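Local coordinates for protein lysine-sensitive aspartokinase 3 (Escherichia coli, PDB 2J0W) that phosphorylates L-aspartate with ATP to 4-phospho-L-aspartate, the first step toward lysine, and is feedback-inhibited by lysine, at residues N94-A99 / E113-H117; R151-A155 / T356-S360; A15-M20 / I74-L78; R305-L311 / V349-T355. The contacts are given in a common frame with arbitrary orientation. Residue numbers count along the deposited sequence, not the author numbering.

Interaction 1 of 4, residues N94-A99 / E113-H117; sequences NITVLA and ELVSH
Two helical segments pack side by side in the kinase domain. Their axes approach to 10.0 Å and run nearly antiparallel, with a signed crossing angle of -151°. Ile95 lies across from Leu114, CA to CA 6.3 Å. Asn94 (chi1 t) points toward the second helix. Asn94 OD1 accepts a weak hydrogen bond from His117 NE2 at 3.3 Å. A water also donates to Asn94 OD1 (3.0 Å) and, weakly, to Glu113 OE2 (3.3 Å). Glu113 OE1 is held separately by Thr193. Ile95 (m, t) brings CG1 to 3.7 Å from His117 CD2 and CG2 to 4.4 Å from Leu114 CD2. Ile95 and Leu114 also touch Leu48, so helix 44-51 covers this part of the seam. The pair of helices forms an antiparallel helical hairpin of the amino acid kinase fold, joining helix 82-102 to helix 108-131, the helix that carries the substrate-binding Glu119. Leu98 (m, t) points toward the partner, with Leu98 CB 3.9 Å from Leu114 CD1 and Leu98 CD1 3.9 Å from His117 CE1 and 4.2 Å from Glu113 CG. The His117 ring (chi1 m) turns ND1 back to Glu113 O at 2.9 Å, a weak bond. Ala99 N lies 4.0 Å from Leu114 CD1.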
loop_
_atom_site.group_PDB
_atom_site.type_symbol
_atom_site.label_atom_id
_atom_site.label_comp_id
_atom_site.label_asym_id
_atom_site.label_seq_id
_atom_site.Cartn_x
_atom_site.Cartn_y
_atom_site.Cartn_z
ATOM N N ASN A 94 27.088 11.554 39.583
ATOM C CA ASN A 94 26.183 12.357 38.770
ATOM C C ASN A 94 24.977 11.534 38.365
ATOM O O ASN A 94 23.842 12.020 38.378
ATOM C CB ASN A 94 26.885 12.893 37.528
ATOM C CG ASN A 94 26.116 14.029 36.879
ATOM O OD1 ASN A 94 25.652 13.916 35.741
ATOM N ND2 ASN A 94 25.965 15.135 37.611
ATOM N N ILE A 95 25.228 10.279 38.012
ATOM C CA ILE A 95 24.154 9.379 37.616
ATOM C C ILE A 95 23.166 9.355 38.775
ATOM O O ILE A 95 21.942 9.456 38.584
ATOM C CB ILE A 95 24.700 7.946 37.345
ATOM C CG1 ILE A 95 25.516 7.942 36.049
ATOM C CG2 ILE A 95 23.561 6.943 37.272
ATOM C CD1 ILE A 95 26.119 6.595 35.682
ATOM N N THR A 96 23.714 9.255 39.982
ATOM C CA THR A 96 22.898 9.217 41.175
ATOM C C THR A 96 22.030 10.461 41.299
ATOM O O THR A 96 20.815 10.352 41.460
ATOM C CB THR A 96 23.781 9.061 42.422
ATOM O OG1 THR A 96 24.546 7.853 42.300
ATOM C CG2 THR A 96 22.929 9.005 43.694
ATOM N N VAL A 97 22.622 11.650 41.202
ATOM C CA VAL A 97 21.805 12.860 41.337
ATOM C C VAL A 97 20.759 12.949 40.237
ATOM O O VAL A 97 19.626 13.361 40.496
ATOM C CB VAL A 97 22.640 14.168 41.327
ATOM C CG1 VAL A 97 21.804 15.309 41.936
ATOM C CG2 VAL A 97 23.927 13.983 42.108
ATOM N N LEU A 98 21.125 12.569 39.015
ATOM C CA LEU A 98 20.166 12.604 37.911
ATOM C C LEU A 98 19.023 11.627 38.195
ATOM O O LEU A 98 17.847 11.939 37.958
ATOM C CB LEU A 98 20.847 12.245 36.576
ATOM C CG LEU A 98 21.854 13.286 36.068
ATOM C CD1 LEU A 98 22.511 12.803 34.795
ATOM C CD2 LEU A 98 21.145 14.609 35.818
ATOM N N ALA A 99 19.362 10.447 38.709
ATOM C CA ALA A 99 18.338 9.464 39.017
ATOM C C ALA A 99 17.401 10.051 40.066
ATOM O O ALA A 99 16.203 9.766 40.067
ATOM C CB ALA A 99 18.965 8.188 39.526
ATOM N N GLU A 113 20.488 12.334 28.490
ATOM C CA GLU A 113 21.624 12.820 29.270
ATOM C C GLU A 113 22.101 11.819 30.309
ATOM O O GLU A 113 23.296 11.671 30.548
ATOM C CB GLU A 113 21.269 14.123 29.972
ATOM C CG GLU A 113 22.335 14.573 30.973
ATOM C CD GLU A 113 23.708 14.758 30.351
ATOM O OE1 GLU A 113 23.808 15.425 29.298
ATOM O OE2 GLU A 113 24.692 14.251 30.926
ATOM N N LEU A 114 21.160 11.137 30.944
ATOM C CA LEU A 114 21.524 10.164 31.950
ATOM C C LEU A 114 22.016 8.904 31.253
ATOM O O LEU A 114 23.032 8.330 31.634
ATOM C CB LEU A 114 20.309 9.854 32.818
ATOM C CG LEU A 114 20.555 9.066 34.096
ATOM C CD1 LEU A 114 19.278 9.054 34.908
ATOM C CD2 LEU A 114 20.992 7.664 33.768
ATOM N N VAL A 115 21.305 8.466 30.221
ATOM C CA VAL A 115 21.728 7.245 29.556
ATOM C C VAL A 115 23.063 7.389 28.856
ATOM O O VAL A 115 23.775 6.418 28.681
ATOM C CB VAL A 115 20.687 6.741 28.542
ATOM C CG1 VAL A 115 21.322 5.693 27.648
ATOM C CG2 VAL A 115 19.484 6.127 29.274
ATOM N N SER A 116 23.417 8.598 28.467
ATOM C CA SER A 116 24.676 8.800 27.782
ATOM C C SER A 116 25.848 8.302 28.637
ATOM O O SER A 116 26.841 7.787 28.109
ATOM C CB SER A 116 24.847 10.275 27.469
ATOM O OG SER A 116 24.918 10.998 28.676
ATOM N N HIS A 117 25.724 8.437 29.955
ATOM C CA HIS A 117 26.776 8.005 30.884
ATOM C C HIS A 117 27.362 6.589 30.705
ATOM O O HIS A 117 28.523 6.359 31.056
ATOM C CB HIS A 117 26.290 8.184 32.324
ATOM C CG HIS A 117 26.236 9.617 32.757
ATOM N ND1 HIS A 117 25.353 10.526 32.214
ATOM C CD2 HIS A 117 27.003 10.315 33.628
ATOM C CE1 HIS A 117 25.583 11.723 32.727
ATOM N NE2 HIS A 117 26.580 11.621 33.586
HETATM O O HOH W 1 24.950 15.998 33.671
#

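Interaction 2 of 4, residues R151-A155 / T356-S360; sequences RFGRA and TGSTS
This is a loop-to-loop contact between the catalytic domain and the regulatory ACT region. Segment 151-155 follows strand 137-139, and segment 356-360 follows strand 348-353. Neither has regular secondary structure. Residues Arg151 to Arg154 make a type II beta turn, closed by a weak, long Arg154 N to Arg151 O bond of 3.5 Å. Gly153 takes the turn's third position at phi 103°, psi -31°, and its CA sits 4.4 Å from that of Thr359. A CB there would clash with Ser358 OG, which lies 3.3 Å from Gly153 CA. The backbone angles alone also call for glycine. Gly153 O receives the hydrogen bond from Thr359 N at 2.7 Å. Thr359 OG1 (chi1 m) lies 3.0 Å from Gly153 O and is hydrogen-bonded to Thr195 OG1. Arg154 (p, t, t) reaches along the other loop. Arg154 NH1 donates to Thr356 O at 3.2 Å, and Arg154 CD packs 4.0 Å from Ser358 CB. Two ST turns shape segment 356-360: Thr356 OG1 (chi1 p) accepts from Ser358 N at 3.1 Å, and Ser358 OG (chi1 t) accepts from Ser360 N at 3.2 Å. Gly357 has phi 74°, a value that favours glycine. The Thr359 side chain is about 7 Å from the bound aspartate. Both settled hydrogen bonds end on backbone carbonyls, so the junction depends on loop shape as well as on side-chain identity.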
loop_
_atom_site.group_PDB
_atom_site.type_symbol
_atom_site.label_atom_id
_atom_site.label_comp_id
_atom_site.label_asym_id
_atom_site.label_seq_id
_atom_site.Cartn_x
_atom_site.Cartn_y
_atom_site.Cartn_z
ATOM N N ARG A 151 15.709 16.136 18.490
ATOM C CA ARG A 151 14.744 15.052 18.679
ATOM C C ARG A 151 15.330 14.031 19.663
ATOM O O ARG A 151 15.947 13.052 19.240
ATOM C CB ARG A 151 14.452 14.354 17.345
ATOM C CG ARG A 151 13.397 13.271 17.481
ATOM C CD ARG A 151 12.993 12.686 16.156
ATOM N NE ARG A 151 11.829 11.810 16.288
ATOM C CZ ARG A 151 10.666 12.174 16.827
ATOM N NH1 ARG A 151 10.496 13.402 17.299
ATOM N NH2 ARG A 151 9.659 11.311 16.877
ATOM N N PHE A 152 15.138 14.249 20.964
ATOM C CA PHE A 152 15.706 13.345 21.965
ATOM C C PHE A 152 15.114 11.934 21.964
ATOM O O PHE A 152 13.918 11.752 21.749
ATOM C CB PHE A 152 15.585 13.952 23.365
ATOM C CG PHE A 152 16.302 15.264 23.524
ATOM C CD1 PHE A 152 15.639 16.472 23.299
ATOM C CD2 PHE A 152 17.642 15.293 23.903
ATOM C CE1 PHE A 152 16.306 17.695 23.452
ATOM C CE2 PHE A 152 18.324 16.506 24.061
ATOM C CZ PHE A 152 17.658 17.716 23.835
ATOM N N GLY A 153 15.968 10.939 22.207
ATOM C CA GLY A 153 15.523 9.557 22.215
ATOM C C GLY A 153 15.917 8.850 20.929
ATOM O O GLY A 153 16.150 7.638 20.911
ATOM N N ARG A 154 15.973 9.620 19.848
ATOM C CA ARG A 154 16.356 9.101 18.549
ATOM C C ARG A 154 16.713 10.281 17.665
ATOM O O ARG A 154 16.082 10.524 16.639
ATOM C CB ARG A 154 15.219 8.273 17.944
ATOM C CG ARG A 154 13.902 8.987 17.882
ATOM C CD ARG A 154 12.795 8.001 17.561
ATOM N NE ARG A 154 11.628 8.649 16.972
ATOM C CZ ARG A 154 10.491 8.023 16.689
ATOM N NH1 ARG A 154 10.359 6.724 16.950
ATOM N NH2 ARG A 154 9.489 8.695 16.131
ATOM N N ALA A 155 17.729 11.018 18.099
ATOM C CA ALA A 155 18.208 12.195 17.393
ATOM C C ALA A 155 18.712 11.818 16.013
ATOM O O ALA A 155 19.202 10.721 15.802
ATOM C CB ALA A 155 19.324 12.865 18.188
ATOM N N THR A 356 8.953 2.486 18.251
ATOM C CA THR A 356 9.807 3.655 18.087
ATOM C C THR A 356 11.307 3.391 17.970
ATOM O O THR A 356 11.995 4.019 17.154
ATOM C CB THR A 356 9.584 4.632 19.258
ATOM O OG1 THR A 356 9.992 4.001 20.485
ATOM C CG2 THR A 356 8.105 5.007 19.353
ATOM N N GLY A 357 11.815 2.465 18.778
ATOM C CA GLY A 357 13.244 2.228 18.767
ATOM C C GLY A 357 13.906 3.400 19.493
ATOM O O GLY A 357 15.124 3.574 19.469
ATOM N N SER A 358 13.086 4.220 20.145
ATOM C CA SER A 358 13.602 5.364 20.870
ATOM C C SER A 358 14.257 4.928 22.174
ATOM O O SER A 358 13.921 3.890 22.737
ATOM C CB SER A 358 12.496 6.356 21.184
ATOM O OG SER A 358 13.004 7.363 22.039
ATOM N N THR A 359 15.204 5.733 22.641
ATOM C CA THR A 359 15.927 5.460 23.872
ATOM C C THR A 359 14.976 5.559 25.066
ATOM O O THR A 359 15.171 4.905 26.088
ATOM C CB THR A 359 17.073 6.464 24.042
ATOM O OG1 THR A 359 17.969 6.333 22.937
ATOM C CG2 THR A 359 17.822 6.212 25.339
ATOM N N SER A 360 13.943 6.381 24.942
ATOM C CA SER A 360 12.990 6.530 26.032
ATOM C C SER A 360 11.775 5.622 25.827
ATOM O O SER A 360 11.102 5.674 24.797
ATOM C CB SER A 360 12.550 7.994 26.151
ATOM O OG SER A 360 11.980 8.238 27.422
#

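Interaction 3 of 4, residues A15-M20 / I74-L78; sequences ADFDAM and ILERL
Phe17, Ile74 and Arg77 bury the most surface here, where the start of helix 17-27 meets the end of helix 57-75. Phe17 and Ile74 are nearest in the backbone, CA to CA 4.8 Å. The CA-to-CB bond of Phe17 (chi1 t) points toward the partner. Arg77 CB lies over one face of the Phe17 ring, 3.7 Å from the centroid and 9° off the normal, a CH-pi contact. Arg77 NE is 3.3 Å from Phe17 CD1. Ile74 (m, t) places CG1 3.5 Å from Phe17 N, and its CG2 4.3 Å from Phe17 CD2 and 3.7 Å from Met20 CE. Asp16 is the N-cap of the first helix: its OD1 (chi1 p) accepts from Ala19 N at 2.9 Å. This helix start belongs to the amino acid kinase fold and follows the ATP-binding Gly10 and Gly11 in the chain. Phe17 and Met20 also rest on Ile129 of helix 108-131. A type I turn from Leu75 to Leu78 presents Arg77, whose NH2 makes a salt bridge to Asp18 OD1 at 3.5 Å.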
loop_
_atom_site.group_PDB
_atom_site.type_symbol
_atom_site.label_atom_id
_atom_site.label_comp_id
_atom_site.label_asym_id
_atom_site.label_seq_id
_atom_site.Cartn_x
_atom_site.Cartn_y
_atom_site.Cartn_z
ATOM N N ALA A 15 31.471 -6.173 28.093
ATOM C CA ALA A 15 30.687 -6.427 29.285
ATOM C C ALA A 15 31.563 -6.443 30.507
ATOM O O ALA A 15 31.162 -5.985 31.565
ATOM C CB ALA A 15 29.953 -7.757 29.155
ATOM N N ASP A 16 32.767 -6.974 30.364
ATOM C CA ASP A 16 33.682 -7.046 31.495
ATOM C C ASP A 16 35.135 -7.002 31.071
ATOM O O ASP A 16 35.453 -7.007 29.878
ATOM C CB ASP A 16 33.441 -8.326 32.287
ATOM C CG ASP A 16 33.501 -9.558 31.415
ATOM O OD1 ASP A 16 34.394 -9.619 30.536
ATOM O OD2 ASP A 16 32.658 -10.464 31.614
ATOM N N PHE A 17 36.010 -6.981 32.069
ATOM C CA PHE A 17 37.443 -6.933 31.842
ATOM C C PHE A 17 37.930 -7.909 30.755
ATOM O O PHE A 17 38.530 -7.490 29.762
ATOM C CB PHE A 17 38.170 -7.199 33.159
ATOM C CG PHE A 17 39.654 -6.982 33.088
ATOM C CD1 PHE A 17 40.529 -8.060 33.096
ATOM C CD2 PHE A 17 40.175 -5.692 33.012
ATOM C CE1 PHE A 17 41.906 -7.860 33.031
ATOM C CE2 PHE A 17 41.548 -5.477 32.946
ATOM C CZ PHE A 17 42.417 -6.564 32.956
ATOM N N ASP A 18 37.665 -9.203 30.934
ATOM C CA ASP A 18 38.096 -10.204 29.957
ATOM C C ASP A 18 37.637 -9.837 28.558
ATOM O O ASP A 18 38.452 -9.645 27.650
ATOM C CB ASP A 18 37.548 -11.584 30.325
ATOM C CG ASP A 18 38.083 -12.086 31.654
ATOM O OD1 ASP A 18 39.311 -11.974 31.884
ATOM O OD2 ASP A 18 37.276 -12.596 32.462
ATOM N N ALA A 19 36.319 -9.745 28.400
ATOM C CA ALA A 19 35.693 -9.396 27.133
ATOM C C ALA A 19 36.345 -8.149 26.555
ATOM O O ALA A 19 36.703 -8.088 25.367
ATOM C CB ALA A 19 34.204 -9.149 27.356
ATOM N N MET A 20 36.497 -7.151 27.414
ATOM C CA MET A 20 37.094 -5.903 26.994
ATOM C C MET A 20 38.461 -6.215 26.418
ATOM O O MET A 20 38.857 -5.649 25.407
ATOM C CB MET A 20 37.199 -4.953 28.183
ATOM C CG MET A 20 37.154 -3.499 27.789
ATOM S SD MET A 20 36.186 -2.511 28.947
ATOM C CE MET A 20 37.441 -1.810 29.914
ATOM N N ILE A 74 35.521 -4.357 36.490
ATOM C CA ILE A 74 36.575 -4.013 35.541
ATOM C C ILE A 74 37.681 -3.203 36.199
ATOM O O ILE A 74 38.865 -3.463 35.995
ATOM C CB ILE A 74 36.013 -3.162 34.410
ATOM C CG1 ILE A 74 34.985 -3.961 33.615
ATOM C CG2 ILE A 74 37.150 -2.647 33.549
ATOM C CD1 ILE A 74 34.083 -3.088 32.794
ATOM N N LEU A 75 37.265 -2.200 36.962
ATOM C CA LEU A 75 38.150 -1.292 37.671
ATOM C C LEU A 75 39.156 -2.018 38.571
ATOM O O LEU A 75 40.359 -1.779 38.491
ATOM C CB LEU A 75 37.294 -0.344 38.514
ATOM C CG LEU A 75 37.947 0.919 39.061
ATOM C CD1 LEU A 75 38.346 1.832 37.904
ATOM C CD2 LEU A 75 36.971 1.623 39.992
ATOM N N GLU A 76 38.635 -2.906 39.414
ATOM C CA GLU A 76 39.436 -3.686 40.354
ATOM C C GLU A 76 40.423 -4.657 39.700
ATOM O O GLU A 76 41.089 -5.411 40.406
ATOM C CB GLU A 76 38.527 -4.490 41.283
ATOM C CG GLU A 76 37.628 -3.653 42.174
ATOM C CD GLU A 76 36.589 -4.482 42.918
ATOM O OE1 GLU A 76 35.858 -3.888 43.737
ATOM O OE2 GLU A 76 36.494 -5.712 42.686
ATOM N N ARG A 77 40.518 -4.645 38.370
ATOM C CA ARG A 77 41.440 -5.547 37.674
ATOM C C ARG A 77 42.560 -4.781 36.981
ATOM O O ARG A 77 43.509 -5.367 36.455
ATOM C CB ARG A 77 40.681 -6.384 36.644
ATOM C CG ARG A 77 39.557 -7.217 37.206
ATOM C CD ARG A 77 39.982 -8.653 37.410
ATOM N NE ARG A 77 40.428 -9.248 36.155
ATOM C CZ ARG A 77 40.625 -10.547 35.960
ATOM N NH1 ARG A 77 40.416 -11.416 36.944
ATOM N NH2 ARG A 77 41.029 -10.984 34.774
ATOM N N LEU A 78 42.424 -3.463 36.961
ATOM C CA LEU A 78 43.416 -2.604 36.336
ATOM C C LEU A 78 44.691 -2.573 37.172
ATOM O O LEU A 78 44.694 -2.993 38.334
ATOM C CB LEU A 78 42.875 -1.187 36.234
ATOM C CG LEU A 78 41.617 -0.986 35.410
ATOM C CD1 LEU A 78 40.790 0.104 36.058
ATOM C CD2 LEU A 78 41.990 -0.646 33.970
#

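Interaction 4 of 4, residues R305-L311 / V349-T355; sequences RRNQTLL and VALTLDT
Strands 308-311 and 349-353 pair antiparallel, their axes 4.5 Å apart at 163°. Thr309-Leu353 and Leu311-Leu351 are hydrogen-bonded pairs; Leu310-Thr352 between them is non-hydrogen-bonded. Thr309 N donates to Leu353 O (2.7 Å) and Leu353 N to Thr309 O (2.6 Å). Leu311 N donates to Leu351 O and Leu351 N to Leu311 O, both 2.7 Å. On one face Leu311 CD2 meets Leu351 CD1 (3.9 Å) and Leu353 CD1 (4.1 Å). On the other, Leu310 CD1 meets Ala350 CB (3.9 Å). Asn307 (phi 55°, psi 49°) turns a corner before Gln308 (chi1 m, chi2 m). Gln308 NE2 donates to Asp354 OD1 (2.8 Å) and Arg306 O (2.9 Å), while its OE1 accepts from Arg305 NE (2.8 Å) and NH2 (3.1 Å). Asp354 OD1, 3.5 Å from Arg305 NE, adds a charge-only salt bridge. Arg305 NH1 bonds Thr253 O and pairs with lysine-site residue Asp340. The ladder is part of the antiparallel beta-sheet typical of ACT domains.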
loop_
_atom_site.group_PDB
_atom_site.type_symbol
_atom_site.label_atom_id
_atom_site.label_comp_id
_atom_site.label_asym_id
_atom_site.label_seq_id
_atom_site.Cartn_x
_atom_site.Cartn_y
_atom_site.Cartn_z
ATOM N N ARG A 305 10.071 -8.691 12.914
ATOM C CA ARG A 305 9.954 -7.399 13.597
ATOM C C ARG A 305 8.716 -7.515 14.484
ATOM O O ARG A 305 7.584 -7.551 14.003
ATOM C CB ARG A 305 9.791 -6.259 12.590
ATOM C CG ARG A 305 10.311 -4.932 13.105
ATOM C CD ARG A 305 10.468 -3.902 11.989
ATOM N NE ARG A 305 9.188 -3.372 11.516
ATOM C CZ ARG A 305 9.078 -2.556 10.475
ATOM N NH1 ARG A 305 10.168 -2.182 9.808
ATOM N NH2 ARG A 305 7.889 -2.114 10.095
ATOM N N ARG A 306 8.951 -7.593 15.786
ATOM C CA ARG A 306 7.893 -7.757 16.776
ATOM C C ARG A 306 7.184 -6.501 17.256
ATOM O O ARG A 306 7.684 -5.388 17.112
ATOM C CB ARG A 306 8.454 -8.468 18.002
ATOM C CG ARG A 306 8.754 -9.919 17.787
ATOM C CD ARG A 306 8.297 -10.688 18.994
ATOM N NE ARG A 306 8.051 -12.088 18.684
ATOM C CZ ARG A 306 6.903 -12.705 18.941
ATOM N NH1 ARG A 306 5.901 -12.040 19.507
ATOM N NH2 ARG A 306 6.766 -13.991 18.651
ATOM N N ASN A 307 6.027 -6.721 17.875
ATOM C CA ASN A 307 5.208 -5.653 18.431
ATOM C C ASN A 307 4.857 -4.587 17.414
ATOM O O ASN A 307 5.008 -3.386 17.659
ATOM C CB ASN A 307 5.913 -5.016 19.618
ATOM C CG ASN A 307 6.454 -6.043 20.568
ATOM O OD1 ASN A 307 5.747 -6.979 20.943
ATOM N ND2 ASN A 307 7.719 -5.882 20.967
ATOM N N GLN A 308 4.389 -5.041 16.263
ATOM C CA GLN A 308 3.993 -4.125 15.226
ATOM C C GLN A 308 2.547 -3.735 15.517
ATOM O O GLN A 308 1.818 -4.449 16.205
ATOM C CB GLN A 308 4.119 -4.800 13.862
ATOM C CG GLN A 308 5.514 -5.334 13.587
ATOM C CD GLN A 308 6.575 -4.244 13.517
ATOM O OE1 GLN A 308 6.613 -3.453 12.578
ATOM N NE2 GLN A 308 7.445 -4.202 14.514
ATOM N N THR A 309 2.150 -2.577 15.015
ATOM C CA THR A 309 0.794 -2.095 15.202
ATOM C C THR A 309 0.178 -1.889 13.816
ATOM O O THR A 309 0.818 -1.307 12.938
ATOM C CB THR A 309 0.800 -0.755 15.964
ATOM O OG1 THR A 309 1.545 -0.901 17.182
ATOM C CG2 THR A 309 -0.623 -0.322 16.283
ATOM N N LEU A 310 -1.041 -2.388 13.604
ATOM C CA LEU A 310 -1.705 -2.207 12.308
ATOM C C LEU A 310 -2.782 -1.129 12.403
ATOM O O LEU A 310 -3.860 -1.355 12.958
ATOM C CB LEU A 310 -2.350 -3.507 11.796
ATOM C CG LEU A 310 -3.024 -3.319 10.420
ATOM C CD1 LEU A 310 -1.958 -3.131 9.344
ATOM C CD2 LEU A 310 -3.914 -4.513 10.087
ATOM N N LEU A 311 -2.469 0.042 11.858
ATOM C CA LEU A 311 -3.381 1.176 11.862
ATOM C C LEU A 311 -4.137 1.243 10.541
ATOM O O LEU A 311 -3.638 1.806 9.563
ATOM C CB LEU A 311 -2.592 2.460 12.056
ATOM C CG LEU A 311 -3.435 3.723 12.131
ATOM C CD1 LEU A 311 -4.357 3.668 13.346
ATOM C CD2 LEU A 311 -2.503 4.911 12.206
ATOM N N VAL A 349 -6.961 2.256 3.926
ATOM C CA VAL A 349 -5.508 2.133 3.932
ATOM C C VAL A 349 -4.975 1.560 5.250
ATOM O O VAL A 349 -5.123 2.172 6.303
ATOM C CB VAL A 349 -4.867 3.498 3.640
ATOM C CG1 VAL A 349 -5.613 4.583 4.396
ATOM C CG2 VAL A 349 -3.398 3.481 4.018
ATOM N N ALA A 350 -4.366 0.374 5.178
ATOM C CA ALA A 350 -3.821 -0.303 6.362
ATOM C C ALA A 350 -2.350 0.022 6.548
ATOM O O ALA A 350 -1.506 -0.331 5.716
ATOM C CB ALA A 350 -4.019 -1.824 6.255
ATOM N N LEU A 351 -2.055 0.693 7.657
ATOM C CA LEU A 351 -0.694 1.106 7.979
ATOM C C LEU A 351 0.015 0.161 8.960
ATOM O O LEU A 351 -0.537 -0.176 10.012
ATOM C CB LEU A 351 -0.741 2.523 8.553
ATOM C CG LEU A 351 -1.313 3.598 7.628
ATOM C CD1 LEU A 351 -1.680 4.821 8.433
ATOM C CD2 LEU A 351 -0.291 3.952 6.569
ATOM N N THR A 352 1.235 -0.253 8.607
ATOM C CA THR A 352 2.038 -1.155 9.441
ATOM C C THR A 352 3.014 -0.347 10.290
ATOM O O THR A 352 4.026 0.134 9.786
ATOM C CB THR A 352 2.851 -2.158 8.577
ATOM O OG1 THR A 352 1.959 -2.991 7.823
ATOM C CG2 THR A 352 3.715 -3.038 9.463
ATOM N N LEU A 353 2.723 -0.212 11.580
ATOM C CA LEU A 353 3.573 0.583 12.469
ATOM C C LEU A 353 4.536 -0.154 13.396
ATOM O O LEU A 353 4.136 -0.972 14.233
ATOM C CB LEU A 353 2.704 1.523 13.301
ATOM C CG LEU A 353 1.858 2.483 12.464
ATOM C CD1 LEU A 353 1.204 3.533 13.369
ATOM C CD2 LEU A 353 2.750 3.144 11.416
ATOM N N ASP A 354 5.813 0.177 13.249
ATOM C CA ASP A 354 6.883 -0.417 14.042
ATOM C C ASP A 354 7.071 0.349 15.350
ATOM O O ASP A 354 6.654 1.501 15.466
ATOM C CB ASP A 354 8.179 -0.404 13.221
ATOM C CG ASP A 354 9.350 -0.996 13.965
ATOM O OD1 ASP A 354 9.143 -1.966 14.735
ATOM O OD2 ASP A 354 10.484 -0.502 13.767
ATOM N N THR A 355 7.675 -0.286 16.349
ATOM C CA THR A 355 7.905 0.406 17.611
ATOM C C THR A 355 8.869 1.545 17.324
ATOM O O THR A 355 9.533 1.564 16.284
ATOM C CB THR A 355 8.522 -0.511 18.667
ATOM O OG1 THR A 355 9.739 -1.082 18.157
ATOM C CG2 THR A 355 7.520 -1.612 19.064
#

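From the N terminus, interaction 3 closes the first loop, bringing the end of helix 57-75 back to the start of helix 17-27. Interaction 1 then closes a short connection between helices 82-102 and 108-131. These two are in series, both within the kinase domain, with centres about 22 Å apart. Interaction 2 opens later and spans some 200 residues to join kinase and ACT regions. Interaction 4 is nested inside that long loop and pairs two ACT-region strands. Its second segment runs straight into that of interaction 2, so a sheet strand leads directly to the interdomain loop. Interactions 1 and 2 touch where Val115 CG1 lies 4.2 Å from Thr359 CG2.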